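Local coordinates for protein probable transcriptional regulator (Rhodococcus jostii, PDB 3ON2) that probably binds cis-regulatory DNA as a transcription regulator of the TetR family, although its target genes and any natural effector are unknown, at residues P118-S122 with Q123-A127; T169-G173 with G174-G178; D177-V181 with D182-T186. All coordinates share one frame; numbering follows the deposited sequence. Where two conformers were deposited one is given.

Interaction 1: P118-S122 with Q123-A127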
ATOM      1  N   PRO A 118      17.682   1.420  -7.298  0.70 33.07           N
ATOM      2  CA  PRO A 118      18.353   1.161  -8.573  0.70 33.06           C
ATOM      3  C   PRO A 118      18.065  -0.260  -9.022  0.70 32.85           C
ATOM      4  O   PRO A 118      18.253  -1.186  -8.236  0.70 32.96           O
ATOM      5  CB  PRO A 118      19.837   1.277  -8.212  0.70 33.02           C
ATOM      6  CG  PRO A 118      19.871   2.273  -7.111  0.70 33.84           C
ATOM      7  CD  PRO A 118      18.549   2.170  -6.366  0.70 33.06           C
ATOM      8  N   GLY A 119      17.588  -0.430 -10.252  1.00 32.86           N
ATOM      9  CA  GLY A 119      17.379  -1.770 -10.818  1.00 32.57           C
ATOM     10  C   GLY A 119      16.171  -2.523 -10.275  1.00 32.67           C
ATOM     11  O   GLY A 119      16.117  -3.757 -10.360  1.00 33.23           O
ATOM     12  N   ALA A 120      15.190  -1.790  -9.739  1.00 32.04           N
ATOM     13  CA  ALA A 120      13.993  -2.388  -9.140  1.00 31.39           C
ATOM     14  C   ALA A 120      13.309  -3.345 -10.115  1.00 31.00           C
ATOM     15  O   ALA A 120      13.249  -3.072 -11.311  1.00 30.66           O
ATOM     16  CB  ALA A 120      13.026  -1.294  -8.698  1.00 31.25           C
ATOM     17  N   ALA A 121      12.800  -4.470  -9.622  1.00 30.62           N
ATOM     18  CA  ALA A 121      12.166  -5.429 -10.526  1.00 30.47           C
ATOM     19  C   ALA A 121      10.894  -4.861 -11.174  1.00 30.12           C
ATOM     20  O   ALA A 121      10.083  -4.189 -10.526  1.00 29.96           O
ATOM     21  CB  ALA A 121      11.894  -6.771  -9.822  1.00 30.90           C
ATOM     22  N   SER A 122      10.749  -5.126 -12.469  1.00 30.05           N
ATOM     23  CA  SER A 122       9.604  -4.650 -13.252  1.00 29.82           C
ATOM     24  C   SER A 122       8.237  -5.047 -12.663  1.00 28.78           C
ATOM     25  O   SER A 122       7.289  -4.261 -12.719  1.00 28.19           O
ATOM     26  CB  SER A 122       9.710  -5.144 -14.694  1.00 30.59           C
ATOM     27  OG  SER A 122       9.868  -6.557 -14.727  1.00 33.02           O
ATOM     28  N   GLN A 123       8.127  -6.247 -12.087  1.00 27.69           N
ATOM     29  CA  GLN A 123       6.833  -6.654 -11.529  1.00 26.97           C
ATOM     30  C   GLN A 123       6.467  -5.818 -10.298  1.00 26.62           C
ATOM     31  O   GLN A 123       5.283  -5.536 -10.076  1.00 26.59           O
ATOM     32  CB  GLN A 123       6.744  -8.158 -11.242  1.00 26.75           C
ATOM     33  CG  GLN A 123       7.519  -8.651 -10.028  1.00 26.08           C
ATOM     34  CD  GLN A 123       8.993  -8.930 -10.314  1.00 28.61           C
ATOM     35  OE1 GLN A 123       9.520  -8.623 -11.403  1.00 26.92           O
ATOM     36  NE2 GLN A 123       9.674  -9.529  -9.328  1.00 29.21           N
ATOM     37  N   VAL A 124       7.480  -5.404  -9.526  1.00 25.90           N
ATOM     38  CA  VAL A 124       7.259  -4.473  -8.410  1.00 25.14           C
ATOM     39  C   VAL A 124       6.837  -3.103  -8.958  1.00 26.03           C
ATOM     40  O   VAL A 124       5.827  -2.522  -8.502  1.00 25.93           O
ATOM     41  CB  VAL A 124       8.492  -4.329  -7.488  1.00 24.35           C
ATOM     42  CG1 VAL A 124       8.234  -3.277  -6.406  1.00 23.37           C
ATOM     43  CG2 VAL A 124       8.852  -5.701  -6.839  1.00 22.91           C
ATOM     44  N   VAL A 125       7.616  -2.582  -9.913  1.00 26.34           N
ATOM     45  CA  VAL A 125       7.309  -1.287 -10.533  1.00 27.11           C
ATOM     46  C   VAL A 125       5.870  -1.269 -11.070  1.00 27.51           C
ATOM     47  O   VAL A 125       5.128  -0.322 -10.795  1.00 27.69           O
ATOM     48  CB  VAL A 125       8.321  -0.904 -11.655  1.00 27.02           C
ATOM     49  CG1 VAL A 125       7.899   0.398 -12.348  1.00 27.60           C
ATOM     50  CG2 VAL A 125       9.737  -0.772 -11.092  1.00 26.97           C
ATOM     51  N   GLU A 126       5.476  -2.322 -11.801  1.00 27.85           N
ATOM     52  CA  GLU A 126       4.116  -2.420 -12.396  1.00 28.30           C
ATOM     53  C   GLU A 126       2.990  -2.480 -11.360  1.00 27.31           C
ATOM     54  O   GLU A 126       1.935  -1.861 -11.533  1.00 26.62           O
ATOM     55  CB  GLU A 126       4.007  -3.643 -13.316  1.00 29.49           C
ATOM     56  CG  GLU A 126       4.716  -3.478 -14.670  1.00 33.88           C
ATOM     57  CD  GLU A 126       4.777  -4.776 -15.481  1.00 39.04           C
ATOM     58  OE1 GLU A 126       3.973  -5.701 -15.184  1.00 41.86           O
ATOM     59  OE2 GLU A 126       5.623  -4.868 -16.414  1.00 41.72           O
ATOM     60  N   ALA A 127       3.214  -3.256 -10.302  1.00 26.55           N
ATOM     61  CA  ALA A 127       2.276  -3.351  -9.187  1.00 25.84           C
ATOM     62  C   ALA A 127       2.074  -1.982  -8.502  1.00 25.82           C
ATOM     63  O   ALA A 127       0.940  -1.615  -8.195  1.00 25.59           O
ATOM     64  CB  ALA A 127       2.759  -4.405  -8.182  1.00 25.75           C
TER
HETATM   65  O   HOH W   1       7.137  -7.335 -15.386  1.00 53.85           O
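Ala120, Ala121 and Ser122 meet Gln123 to Glu126 in a local contact around the start of helix 122-144, where the loop from helix 105-115 runs into its first turn. Ala121 holds the N-cap position. Its carbonyl O takes the amide of Val125, with Ala121 O and Val125 N 3.0 Å apart. The N-H points almost straight at the oxygen (171°) and lies in the carbonyl plane. One residue on, Ser122 O accepts Glu126 N at 2.8 Å, with the donor tilted 22° from that plane. Ala121 has no polar side-chain atom to cap the first amides; its carbonyl O makes the first i to i+4 bond of the helix. The Gln123 amide folds back against the Ala121 methyl. Its CG sits between the backbone N and the carbonyl carbon (chi1 74°), and a second bend at chi2 brings OE1 to 3.4 Å from Ala121 CB. This is the C-terminal domain of a TetR-type fold, and Ala121 and Gln123 also touch Asp61 on helix 56-81. On the loop side, Ala120 CB packs against Val125 CG2 at 4.1 Å. That methyl lies beside the Val125 backbone N, on the side of the incoming loop. On the exposed side a water bridges Ser122 OG, at 2.9 Å, and Glu126 OE2, at 3.1 Å. The water donates to the carboxylate. Val124 turns inward and touches Asn114 and Lys115 of helix 105-115.

Interaction 2: T169-G173 with G174-G178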
ATOM      1  N   THR A 169       2.676   9.348   7.622  1.00 13.64           N
ATOM      2  CA  THR A 169       4.040   9.580   8.080  1.00 14.06           C
ATOM      3  C   THR A 169       4.067  10.330   9.438  1.00 14.29           C
ATOM      4  O   THR A 169       4.785   9.918  10.389  1.00 14.59           O
ATOM      5  CB  THR A 169       4.857  10.330   6.995  1.00 13.95           C
ATOM      6  OG1 THR A 169       4.887   9.546   5.796  1.00 13.43           O
ATOM      7  CG2 THR A 169       6.296  10.591   7.463  1.00 14.94           C
ATOM      8  N   LEU A 170       3.254  11.381   9.562  1.00 13.86           N
ATOM      9  CA  LEU A 170       3.162  12.112  10.821  1.00 14.84           C
ATOM     10  C   LEU A 170       2.650  11.192  11.925  1.00 15.49           C
ATOM     11  O   LEU A 170       3.163  11.226  13.058  1.00 16.21           O
ATOM     12  CB  LEU A 170       2.255  13.370  10.714  1.00 14.36           C
ATOM     13  CG  LEU A 170       2.705  14.564   9.837  1.00 14.99           C
ATOM     14  CD1 LEU A 170       1.947  15.882  10.152  1.00 13.92           C
ATOM     15  CD2 LEU A 170       4.198  14.805   9.954  1.00 16.00           C
ATOM     16  N   ALA A 171       1.650  10.380  11.599  1.00 15.41           N
ATOM     17  CA  ALA A 171       1.036   9.498  12.581  1.00 17.38           C
ATOM     18  C   ALA A 171       2.058   8.461  13.048  1.00 18.91           C
ATOM     19  O   ALA A 171       2.253   8.270  14.257  1.00 19.39           O
ATOM     20  CB  ALA A 171      -0.256   8.842  12.008  1.00 16.47           C
ATOM     21  N   ALA A 172       2.778   7.851  12.105  1.00 19.70           N
ATOM     22  CA  ALA A 172       3.789   6.849  12.463  1.00 21.14           C
ATOM     23  C   ALA A 172       4.929   7.463  13.286  1.00 22.00           C
ATOM     24  O   ALA A 172       5.598   6.749  14.059  1.00 22.47           O
ATOM     25  CB  ALA A 172       4.344   6.172  11.216  1.00 21.49           C
ATOM     26  N   GLY A 173       5.137   8.773  13.136  1.00 21.63           N
ATOM     27  CA  GLY A 173       6.244   9.457  13.785  1.00 22.55           C
ATOM     28  C   GLY A 173       5.873  10.138  15.087  1.00 22.94           C
ATOM     29  O   GLY A 173       6.700  10.803  15.698  1.00 22.96           O
ATOM     30  N   GLY A 174       4.615   9.993  15.492  1.00 23.73           N
ATOM     31  CA  GLY A 174       4.099  10.605  16.698  1.00 23.40           C
ATOM     32  C   GLY A 174       3.979  12.110  16.616  1.00 24.23           C
ATOM     33  O   GLY A 174       4.088  12.780  17.634  1.00 24.22           O
HETATM   34  N   MSE A 175       3.747  12.648  15.415  0.50 23.94           N
HETATM   35  CA  MSE A 175       3.754  14.098  15.198  0.50 24.12           C
HETATM   36  C   MSE A 175       2.385  14.746  15.000  0.50 24.11           C
HETATM   37  O   MSE A 175       2.286  15.871  14.493  0.50 24.28           O
HETATM   38  CB  MSE A 175       4.667  14.455  14.029  0.50 24.42           C
HETATM   39  CG  MSE A 175       6.118  14.346  14.391  0.50 25.36           C
HETATM   40 SE   MSE A 175       7.311  14.861  12.959  0.50 29.02          SE
HETATM   41  CE  MSE A 175       7.120  13.301  11.784  0.50 28.04           C
ATOM     42  N   LEU A 176       1.332  14.041  15.400  1.00 23.75           N
ATOM     43  CA  LEU A 176      -0.023  14.600  15.320  1.00 23.90           C
ATOM     44  C   LEU A 176      -0.399  15.356  16.586  1.00 24.18           C
ATOM     45  O   LEU A 176      -1.427  16.023  16.625  1.00 23.56           O
ATOM     46  CB  LEU A 176      -1.064  13.523  15.016  1.00 23.33           C
ATOM     47  CG  LEU A 176      -0.979  12.853  13.647  1.00 22.87           C
ATOM     48  CD1 LEU A 176      -2.152  11.882  13.481  1.00 23.62           C
ATOM     49  CD2 LEU A 176      -0.961  13.877  12.507  1.00 21.38           C
ATOM     50  N   ASP A 177       0.444  15.227  17.610  1.00 25.17           N
ATOM     51  CA  ASP A 177       0.271  15.886  18.907  1.00 25.66           C
ATOM     52  C   ASP A 177      -1.127  15.744  19.490  1.00 25.14           C
ATOM     53  O   ASP A 177      -1.741  16.730  19.877  1.00 25.07           O
ATOM     54  CB  ASP A 177       0.661  17.362  18.808  1.00 26.13           C
ATOM     55  CG  ASP A 177       1.033  17.962  20.170  1.00 30.22           C
ATOM     56  OD1 ASP A 177       1.201  17.182  21.151  1.00 32.76           O
ATOM     57  OD2 ASP A 177       1.151  19.214  20.268  1.00 34.99           O
ATOM     58  N   GLY A 178      -1.634  14.518  19.527  1.00 24.77           N
ATOM     59  CA  GLY A 178      -2.961  14.252  20.070  1.00 24.58           C
ATOM     60  C   GLY A 178      -4.173  14.439  19.156  1.00 24.82           C
ATOM     61  O   GLY A 178      -5.294  14.125  19.571  1.00 24.16           O
TER
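Leu170 O accepts the amide of Met175, a selenomethionine, in the shortest hydrogen bond of this turn, with Leu170 O and Met175 N 2.8 Å apart. The N-H points nearly straight at the oxygen (169°), from a donor tilted 27° out of the carbonyl plane. The same oxygen also takes a weak bond from Gly173 N. A second closing bond runs from Gly174 N to Ala171 O at 3.2 Å, with the donor well above the carbonyl plane. Together these bonds and the positive phi of Gly174 make a Schellman motif, which ends helix 153-172. That positive phi by itself favours glycine. Beyond the turn, Leu176 folds its end back on the last helical turn. Chi1 places CG over that turn, and chi2 near 180° then splits the two methyls between different residues. CD2 meets Leu170 CB at 3.7 Å, and CD1 meets Ala171 CB at 3.9 Å. A serine here would probably leave Leu170 CB and Ala171 CB without their apolar cover and open a gap between the loop and the last turn. In one of the two conformers modelled for Met175, CE comes near Leu170 CD2, so this contact is tentative. The contact lies at the surface, where helix 153-172 gives way to the loop leading to helix 181-196.

Interaction 3: D177-V181 with D182-T186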
ATOM      1  N   ASP A 177       0.444  15.227  17.610  1.00 25.17           N
ATOM      2  CA  ASP A 177       0.271  15.886  18.907  1.00 25.66           C
ATOM      3  C   ASP A 177      -1.127  15.744  19.490  1.00 25.14           C
ATOM      4  O   ASP A 177      -1.741  16.730  19.877  1.00 25.07           O
ATOM      5  CB  ASP A 177       0.661  17.362  18.808  1.00 26.13           C
ATOM      6  CG  ASP A 177       1.033  17.962  20.170  1.00 30.22           C
ATOM      7  OD1 ASP A 177       1.201  17.182  21.151  1.00 32.76           O
ATOM      8  OD2 ASP A 177       1.151  19.214  20.268  1.00 34.99           O
ATOM      9  N   GLY A 178      -1.634  14.518  19.527  1.00 24.77           N
ATOM     10  CA  GLY A 178      -2.961  14.252  20.070  1.00 24.58           C
ATOM     11  C   GLY A 178      -4.173  14.439  19.156  1.00 24.82           C
ATOM     12  O   GLY A 178      -5.294  14.125  19.571  1.00 24.16           O
ATOM     13  N   ALA A 179      -3.982  14.958  17.931  1.00 23.96           N
ATOM     14  CA  ALA A 179      -5.109  15.073  16.995  1.00 23.83           C
ATOM     15  C   ALA A 179      -5.407  13.672  16.456  1.00 23.97           C
ATOM     16  O   ALA A 179      -4.490  12.993  15.975  1.00 23.57           O
ATOM     17  CB  ALA A 179      -4.803  16.038  15.864  1.00 24.53           C
ATOM     18  N   PRO A 180      -6.666  13.210  16.594  1.00 23.60           N
ATOM     19  CA  PRO A 180      -6.966  11.847  16.197  1.00 23.35           C
ATOM     20  C   PRO A 180      -6.726  11.716  14.681  1.00 22.65           C
ATOM     21  O   PRO A 180      -7.144  12.577  13.905  1.00 22.57           O
ATOM     22  CB  PRO A 180      -8.449  11.697  16.550  1.00 23.91           C
ATOM     23  CG  PRO A 180      -8.716  12.749  17.597  1.00 24.23           C
ATOM     24  CD  PRO A 180      -7.838  13.894  17.181  1.00 24.06           C
ATOM     25  N   VAL A 181      -6.006  10.691  14.259  1.00 21.88           N
ATOM     26  CA  VAL A 181      -5.697  10.571  12.826  1.00 21.57           C
ATOM     27  C   VAL A 181      -6.956  10.676  11.937  1.00 21.07           C
ATOM     28  O   VAL A 181      -6.929  11.336  10.897  1.00 20.22           O
ATOM     29  CB  VAL A 181      -4.823   9.324  12.495  1.00 21.72           C
ATOM     30  CG1 VAL A 181      -5.494   8.038  12.876  1.00 22.02           C
ATOM     31  CG2 VAL A 181      -4.476   9.297  11.004  1.00 22.67           C
ATOM     32  N   ASP A 182      -8.044  10.034  12.352  1.00 20.40           N
ATOM     33  CA  ASP A 182      -9.291  10.032  11.574  1.00 21.09           C
ATOM     34  C   ASP A 182      -9.793  11.468  11.312  1.00 20.01           C
ATOM     35  O   ASP A 182     -10.261  11.779  10.206  1.00 18.71           O
ATOM     36  CB  ASP A 182     -10.356   9.168  12.291  1.00 22.72           C
ATOM     37  CG  ASP A 182     -11.634   8.952  11.459  1.00 25.87           C
ATOM     38  OD1 ASP A 182     -11.567   8.320  10.370  1.00 28.84           O
ATOM     39  OD2 ASP A 182     -12.720   9.381  11.923  1.00 30.05           O
ATOM     40  N   GLU A 183      -9.674  12.341  12.318  1.00 19.49           N
ATOM     41  CA  GLU A 183     -10.084  13.751  12.193  1.00 18.49           C
ATOM     42  C   GLU A 183      -9.175  14.542  11.255  1.00 17.40           C
ATOM     43  O   GLU A 183      -9.634  15.432  10.559  1.00 17.62           O
ATOM     44  CB  GLU A 183     -10.128  14.431  13.564  1.00 19.61           C
ATOM     45  CG  GLU A 183     -11.244  13.882  14.507  1.00 22.64           C
ATOM     46  CD  GLU A 183     -11.392  14.683  15.798  1.00 25.99           C
ATOM     47  OE1 GLU A 183     -10.810  15.782  15.912  1.00 28.58           O
ATOM     48  OE2 GLU A 183     -12.109  14.206  16.706  1.00 30.14           O
ATOM     49  N   VAL A 184      -7.889  14.217  11.243  1.00 16.04           N
ATOM     50  CA  VAL A 184      -6.922  14.924  10.388  1.00 14.91           C
ATOM     51  C   VAL A 184      -7.122  14.486   8.932  1.00 14.81           C
ATOM     52  O   VAL A 184      -7.125  15.323   8.029  1.00 14.62           O
ATOM     53  CB  VAL A 184      -5.456  14.657  10.856  1.00 15.05           C
ATOM     54  CG1 VAL A 184      -4.416  15.326   9.933  1.00 13.05           C
ATOM     55  CG2 VAL A 184      -5.267  15.168  12.246  1.00 15.07           C
ATOM     56  N   VAL A 185      -7.296  13.187   8.708  1.00 13.76           N
ATOM     57  CA  VAL A 185      -7.642  12.680   7.361  1.00 14.58           C
ATOM     58  C   VAL A 185      -8.893  13.387   6.796  1.00 14.95           C
ATOM     59  O   VAL A 185      -8.889  13.881   5.660  1.00 14.31           O
ATOM     60  CB  VAL A 185      -7.827  11.125   7.358  1.00 14.10           C
ATOM     61  CG1 VAL A 185      -8.386  10.617   6.006  1.00 13.44           C
ATOM     62  CG2 VAL A 185      -6.517  10.427   7.683  1.00 14.25           C
ATOM     63  N   THR A 186      -9.940  13.466   7.610  1.00 15.53           N
ATOM     64  CA  THR A 186     -11.213  14.097   7.187  1.00 16.24           C
ATOM     65  C   THR A 186     -11.041  15.566   6.875  1.00 15.58           C
ATOM     66  O   THR A 186     -11.528  16.028   5.841  1.00 14.85           O
ATOM     67  CB  THR A 186     -12.337  13.899   8.238  1.00 16.60           C
ATOM     68  OG1 THR A 186     -12.555  12.497   8.389  1.00 17.57           O
ATOM     69  CG2 THR A 186     -13.644  14.508   7.756  1.00 18.42           C
TER
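Val184 CG2 is set anti to its carbonyl carbon (chi1 177° for CG1), which directs this methyl toward Ala179 CB, 3.7 Å away. Glu183 has its CG beside the backbone N (chi1 -67°) and then runs extended. This brings its carboxylate obliquely across the CG-CD side of the Pro180 ring, with OE1 3.7 Å from Pro180 CD and OE2 3.8 Å from Pro180 CG. Pro180 is the N-cap of helix 181-196. Its carbonyl O accepts Val184 N at 3.2 Å, nearly along the C=O axis, and takes a weak bond from Glu183 N. Val181 O accepts Val185 N at 2.9 Å, almost perfectly straight at 178°. The side chains of Val181 and Val185 lie side by side and point the same way, with their CG2 atoms 4.1 Å apart. They form an apolar ridge facing Ile167 of helix 153-172 and Val98 of helix 86-103. The first turn is therefore two-faced. Valines pack inward, while Asp182 and Glu183 put acidic groups on the exposed side. Two carboxylates so near the N-terminal end would probably interact favourably with the helix dipole.

All three contacts lie in the TetR-like C-terminal domain, in series along the chain. Interaction 1 opens helix 122-144, interaction 2 closes helix 153-172 and interaction 3 opens helix 181-196. Interactions 2 and 3 are neighbours, with centres about 9 Å apart. They share Asp177 and Gly178 and touch where Leu176 CD1 packs on Val181 CB at 3.8 Å. Together they make one connection between two successive helices. Interaction 1 lies on the opposite side of the chain's centre, its centre about 30 Å from that of interaction 2 and 33 Å from that of interaction 3. The three thus define helix ends at two separate surface regions of this all-helical domain.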